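Local coordinates for protein ALDH21) (Physcomitrella patens subsp. patens, PDB 5MZ5) that oxidises succinic semialdehyde using NADP(+) as coenzyme and belongs to the aldehyde dehydrogenase family, at residues 81-86 and 255-260; 122-127 and 217-222. All coordinates share one frame; numbering follows the deposited sequence.

Contact 1 (81-86 and 255-260); sequences AIDAAV and DERFKL
Ile-82, on helix 75-94, packs against Arg-257 and Phe-258 in the turn that leads into strand 260-264, a parallel strand of the Rossmann-fold sheet. The tight part of the contact is built round the two branches of Ile-82. With CG2 anti to the backbone N and CG1 anti to the carbonyl carbon (chi1 -53°), the branches part: CG2 lies over one face of the Arg-257 guanidinium, near its rim and 3.5 Å from NE, while CG1 runs to the end of the Phe-258 ring and stops 3.6 Å from CZ. CD1 continues along the ring and also approaches the carboxylate of Asp-255. The Phe-258 ring also touches Ser-183 of the adjacent strand 182-185 and Val-210 of strand 209-212, the next one out, so the ring links the helix contact to the sheet.

The other side is looser and more open to solvent. Val-86 offers a single methyl, CG2, 3.7 Å from Arg-257 CB, and Asp-83 reaches in from the exposed surface of the helix. Its OD1 accepts from Arg-257 NH2 at 2.8 Å, in the guanidinium plane but from above the carboxylate, in a salt bridge bent to 140° at the hydrogen. Arg-257 is also held from within its own turn, a type I turn from Asp-255 to Phe-258 combined with an Asx turn. Asp-255 takes the guanidinium side-on, and OD1 receives both NE and the backbone N of Arg-257. Asp-79, one helical turn before Asp-83, adds a further salt bridge to NH1, and the surrounding aspartates probably offset the positive charge. The bond from Arg-257 NH1 to Asp-255 OD2 is 2.7 Å long, nearly straight at 177°, and lies in the guanidinium plane.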
loop_
_atom_site.group_PDB
_atom_site.type_symbol
_atom_site.label_atom_id
_atom_site.label_comp_id
_atom_site.label_asym_id
_atom_site.label_seq_id
_atom_site.Cartn_x
_atom_site.Cartn_y
_atom_site.Cartn_z
ATOM N N ALA A 81 7.386 -36.728 10.437
ATOM C CA ALA A 81 6.530 -35.556 10.241
ATOM C C ALA A 81 7.319 -34.407 9.642
ATOM O O ALA A 81 6.862 -33.778 8.676
ATOM C CB ALA A 81 5.894 -35.135 11.563
ATOM N N ILE A 82 8.510 -34.141 10.211
ATOM C CA ILE A 82 9.375 -33.061 9.738
ATOM C C ILE A 82 9.914 -33.376 8.315
ATOM O O ILE A 82 9.886 -32.493 7.451
ATOM C CB ILE A 82 10.490 -32.683 10.762
ATOM C CG1 ILE A 82 9.901 -32.376 12.160
ATOM C CG2 ILE A 82 11.270 -31.486 10.246
ATOM C CD1 ILE A 82 10.919 -32.366 13.358
ATOM N N ASP A 83 10.359 -34.636 8.067
ATOM C CA ASP A 83 10.819 -35.057 6.732
ATOM C C ASP A 83 9.716 -34.877 5.677
ATOM O O ASP A 83 10.010 -34.439 4.563
ATOM C CB ASP A 83 11.304 -36.515 6.735
ATOM C CG ASP A 83 12.681 -36.709 7.321
ATOM O OD1 ASP A 83 13.476 -35.745 7.305
ATOM O OD2 ASP A 83 12.976 -37.832 7.780
ATOM N N ALA A 84 8.467 -35.243 6.029
ATOM C CA ALA A 84 7.307 -35.127 5.147
ATOM C C ALA A 84 6.973 -33.667 4.839
ATOM O O ALA A 84 6.613 -33.378 3.709
ATOM C CB ALA A 84 6.105 -35.836 5.753
ATOM N N ALA A 85 7.147 -32.745 5.833
ATOM C CA ALA A 85 6.918 -31.302 5.684
ATOM C C ALA A 85 7.955 -30.706 4.723
ATOM O O ALA A 85 7.588 -29.944 3.836
ATOM C CB ALA A 85 6.962 -30.602 7.041
ATOM N N VAL A 86 9.239 -31.085 4.879
ATOM C CA VAL A 86 10.334 -30.681 3.987
ATOM C C VAL A 86 10.016 -31.178 2.552
ATOM O O VAL A 86 10.097 -30.397 1.604
ATOM C CB VAL A 86 11.718 -31.190 4.491
ATOM C CG1 VAL A 86 12.824 -30.987 3.437
ATOM C CG2 VAL A 86 12.104 -30.523 5.813
ATOM N N ASP A 255 15.109 -28.212 15.882
ATOM C CA ASP A 255 15.251 -28.846 14.571
ATOM C C ASP A 255 15.515 -27.851 13.433
ATOM O O ASP A 255 14.748 -26.919 13.215
ATOM C CB ASP A 255 14.082 -29.781 14.242
ATOM C CG ASP A 255 14.528 -30.855 13.281
ATOM O OD1 ASP A 255 14.609 -30.573 12.079
ATOM O OD2 ASP A 255 14.864 -31.949 13.742
ATOM N N GLU A 256 16.637 -28.052 12.746
ATOM C CA GLU A 256 17.134 -27.199 11.668
ATOM C C GLU A 256 16.301 -27.285 10.390
ATOM O O GLU A 256 16.418 -26.398 9.542
ATOM C CB GLU A 256 18.615 -27.489 11.373
ATOM C CG GLU A 256 19.553 -27.213 12.545
ATOM C CD GLU A 256 21.024 -27.499 12.304
ATOM O OE1 GLU A 256 21.668 -28.111 13.190
ATOM O OE2 GLU A 256 21.537 -27.095 11.235
ATOM N N ARG A 257 15.433 -28.325 10.253
ATOM C CA ARG A 257 14.559 -28.472 9.080
ATOM C C ARG A 257 13.411 -27.440 9.100
ATOM O O ARG A 257 12.850 -27.132 8.059
ATOM C CB ARG A 257 14.051 -29.913 8.938
ATOM C CG ARG A 257 15.117 -30.919 8.481
ATOM C CD ARG A 257 14.693 -32.364 8.738
ATOM N NE ARG A 257 14.577 -32.654 10.174
ATOM C CZ ARG A 257 14.130 -33.791 10.704
ATOM N NH1 ARG A 257 14.071 -33.936 12.020
ATOM N NH2 ARG A 257 13.732 -34.787 9.925
ATOM N N PHE A 258 13.079 -26.899 10.279
ATOM C CA PHE A 258 12.080 -25.840 10.399
ATOM C C PHE A 258 12.733 -24.485 10.109
ATOM O O PHE A 258 13.836 -24.198 10.602
ATOM C CB PHE A 258 11.475 -25.794 11.793
ATOM C CG PHE A 258 10.653 -26.976 12.220
ATOM C CD1 PHE A 258 9.441 -27.257 11.601
ATOM C CD2 PHE A 258 11.023 -27.730 13.323
ATOM C CE1 PHE A 258 8.646 -28.303 12.049
ATOM C CE2 PHE A 258 10.215 -28.766 13.784
ATOM C CZ PHE A 258 9.026 -29.037 13.151
ATOM N N LYS A 259 12.019 -23.646 9.344
ATOM C CA LYS A 259 12.472 -22.300 8.948
ATOM C C LYS A 259 11.919 -21.221 9.862
ATOM O O LYS A 259 12.444 -20.104 9.922
ATOM C CB LYS A 259 12.092 -22.013 7.476
ATOM C CG LYS A 259 12.734 -22.999 6.467
ATOM C CD LYS A 259 14.277 -23.058 6.488
ATOM C CE LYS A 259 14.946 -21.885 5.786
ATOM N NZ LYS A 259 16.435 -21.994 5.770
ATOM N N LEU A 260 10.854 -21.566 10.572
ATOM C CA LEU A 260 10.192 -20.679 11.508
ATOM C C LEU A 260 9.615 -21.474 12.674
ATOM O O LEU A 260 9.052 -22.552 12.473
ATOM C CB LEU A 260 9.055 -19.911 10.787
ATOM C CG LEU A 260 8.098 -19.043 11.654
ATOM C CD1 LEU A 260 8.787 -17.798 12.202
ATOM C CD2 LEU A 260 6.896 -18.611 10.839
#

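Contact 2 (122-127 and 217-222); sequences LTMESG and TPLSAL
Thr-217 meets Glu-125 first: its CG2 rests 3.3 Å from the carbonyl O of Glu-125, and its CB lies against the carboxylate carbon CD. Thr-217 also touches Trp-188, an NADP(+)-binding residue. At Pro-218, which has no N-H to give, Glu-125 OE1 passes close to the ring nitrogen without bonding. Leu-219 supplies the first bond, from its backbone N to the syn lone pair of OE1 (2.9 Å), while its CD1 packs on Met-124 CE at 3.6 Å. The acid thus sits at the beginning of helix 219-229, which joins strands 209-212 and 239-241 in a beta-alpha-beta crossover of the Rossmann fold; the helix end would probably favour its negative charge. Glu-125 gets there with CG in the crowded position between the backbone N and the carbonyl carbon (chi1 74°) and the chain extended beyond. Ser-220 closes the contact: its backbone N (3.2 Å) and OG (2.7 Å) both donate to Glu-125 OE2, and OG also touches Leu-122 CD2. An alanine in place of Glu-125 would probably leave the Leu-219 and Ser-220 amides and the Ser-220 hydroxyl without their carboxylate partner in a buried setting.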
loop_
_atom_site.group_PDB
_atom_site.type_symbol
_atom_site.label_atom_id
_atom_site.label_comp_id
_atom_site.label_asym_id
_atom_site.label_seq_id
_atom_site.Cartn_x
_atom_site.Cartn_y
_atom_site.Cartn_z
ATOM N N LEU A 122 -14.633 -28.186 23.062
ATOM C CA LEU A 122 -13.876 -27.059 23.588
ATOM C C LEU A 122 -14.152 -26.844 25.056
ATOM O O LEU A 122 -13.213 -26.756 25.833
ATOM C CB LEU A 122 -14.226 -25.783 22.827
ATOM C CG LEU A 122 -13.240 -25.257 21.832
ATOM C CD1 LEU A 122 -13.783 -23.989 21.201
ATOM C CD2 LEU A 122 -11.881 -24.950 22.500
ATOM N N THR A 123 -15.434 -26.752 25.443
ATOM C CA THR A 123 -15.854 -26.586 26.839
ATOM C C THR A 123 -15.346 -27.750 27.703
ATOM O O THR A 123 -14.809 -27.532 28.788
ATOM C CB THR A 123 -17.378 -26.421 26.895
ATOM O OG1 THR A 123 -17.654 -25.115 26.427
ATOM C CG2 THR A 123 -17.952 -26.586 28.321
ATOM N N MET A 124 -15.503 -28.978 27.200
ATOM C CA MET A 124 -15.061 -30.190 27.872
ATOM C C MET A 124 -13.544 -30.166 28.181
ATOM O O MET A 124 -13.154 -30.325 29.345
ATOM C CB MET A 124 -15.484 -31.424 27.040
ATOM C CG MET A 124 -15.211 -32.769 27.699
ATOM S SD MET A 124 -13.487 -33.286 27.455
ATOM C CE MET A 124 -13.585 -33.880 25.755
ATOM N N GLU A 125 -12.698 -29.977 27.152
ATOM C CA GLU A 125 -11.251 -30.034 27.361
ATOM C C GLU A 125 -10.630 -28.764 27.962
ATOM O O GLU A 125 -9.527 -28.851 28.490
ATOM C CB GLU A 125 -10.526 -30.425 26.071
ATOM C CG GLU A 125 -10.480 -29.317 25.025
ATOM C CD GLU A 125 -9.633 -29.619 23.810
ATOM O OE1 GLU A 125 -8.898 -30.629 23.835
ATOM O OE2 GLU A 125 -9.682 -28.830 22.842
ATOM N N SER A 126 -11.284 -27.593 27.823
ATOM C CA SER A 126 -10.698 -26.356 28.337
ATOM C C SER A 126 -11.343 -25.859 29.626
ATOM O O SER A 126 -10.725 -25.081 30.356
ATOM C CB SER A 126 -10.708 -25.264 27.266
ATOM O OG SER A 126 -11.999 -24.698 27.114
ATOM N N GLY A 127 -12.576 -26.294 29.886
ATOM C CA GLY A 127 -13.325 -25.845 31.050
ATOM C C GLY A 127 -13.978 -24.485 30.854
ATOM O O GLY A 127 -14.555 -23.939 31.796
ATOM N N THR A 217 -5.158 -29.766 26.156
ATOM C CA THR A 217 -6.257 -29.421 25.255
ATOM C C THR A 217 -5.926 -29.751 23.765
ATOM O O THR A 217 -5.960 -28.841 22.935
ATOM C CB THR A 217 -6.593 -27.921 25.408
ATOM O OG1 THR A 217 -5.447 -27.164 25.005
ATOM C CG2 THR A 217 -7.047 -27.528 26.811
ATOM N N PRO A 218 -5.667 -31.024 23.373
ATOM C CA PRO A 218 -5.293 -31.279 21.968
ATOM C C PRO A 218 -6.426 -31.560 20.994
ATOM O O PRO A 218 -6.175 -31.613 19.799
ATOM C CB PRO A 218 -4.397 -32.522 22.087
ATOM C CG PRO A 218 -4.987 -33.277 23.232
ATOM C CD PRO A 218 -5.577 -32.264 24.183
ATOM N N LEU A 219 -7.634 -31.821 21.493
ATOM C CA LEU A 219 -8.746 -32.284 20.667
ATOM C C LEU A 219 -9.214 -31.302 19.627
ATOM O O LEU A 219 -9.625 -31.740 18.557
ATOM C CB LEU A 219 -9.925 -32.760 21.524
ATOM C CG LEU A 219 -9.595 -33.666 22.704
ATOM C CD1 LEU A 219 -10.834 -33.917 23.508
ATOM C CD2 LEU A 219 -8.921 -34.988 22.249
ATOM N N SER A 220 -9.155 -29.992 19.928
ATOM C CA SER A 220 -9.550 -28.910 19.015
ATOM C C SER A 220 -8.618 -28.895 17.820
ATOM O O SER A 220 -9.078 -28.769 16.673
ATOM C CB SER A 220 -9.533 -27.559 19.725
ATOM O OG SER A 220 -10.589 -27.502 20.664
ATOM N N ALA A 221 -7.308 -29.067 18.091
ATOM C CA ALA A 221 -6.301 -29.157 17.042
ATOM C C ALA A 221 -6.486 -30.437 16.216
ATOM O O ALA A 221 -6.291 -30.415 15.004
ATOM C CB ALA A 221 -4.919 -29.127 17.646
ATOM N N LEU A 222 -6.890 -31.536 16.867
ATOM C CA LEU A 222 -7.083 -32.819 16.204
ATOM C C LEU A 222 -8.316 -32.822 15.311
ATOM O O LEU A 222 -8.311 -33.516 14.302
ATOM C CB LEU A 222 -7.077 -33.994 17.209
ATOM C CG LEU A 222 -5.713 -34.259 17.907
ATOM C CD1 LEU A 222 -5.871 -35.287 19.033
ATOM C CD2 LEU A 222 -4.621 -34.685 16.900
#

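From the N terminus, the chain passes through four strands into helix 75-94, whose residues 81-86 form the first half of contact 1, and then helix 115-126, which supplies 122-127. Contact 2 closes first along the chain: after the 89 intervening residues, which include strands 182-185 and 209-212, the chain reaches 217-222 and closes the inner loop. It then runs through helix 219-229 and strand 239-241 to 255-260, where contact 1 closes the outer loop; the two nest and do not cross. Two early helices are thereby tied to separate places in the Rossmann domain, a helix start and a strand entrance. The centres of contact 1 and contact 2 are about 26 Å apart, and their nearest atoms about 12 Å apart.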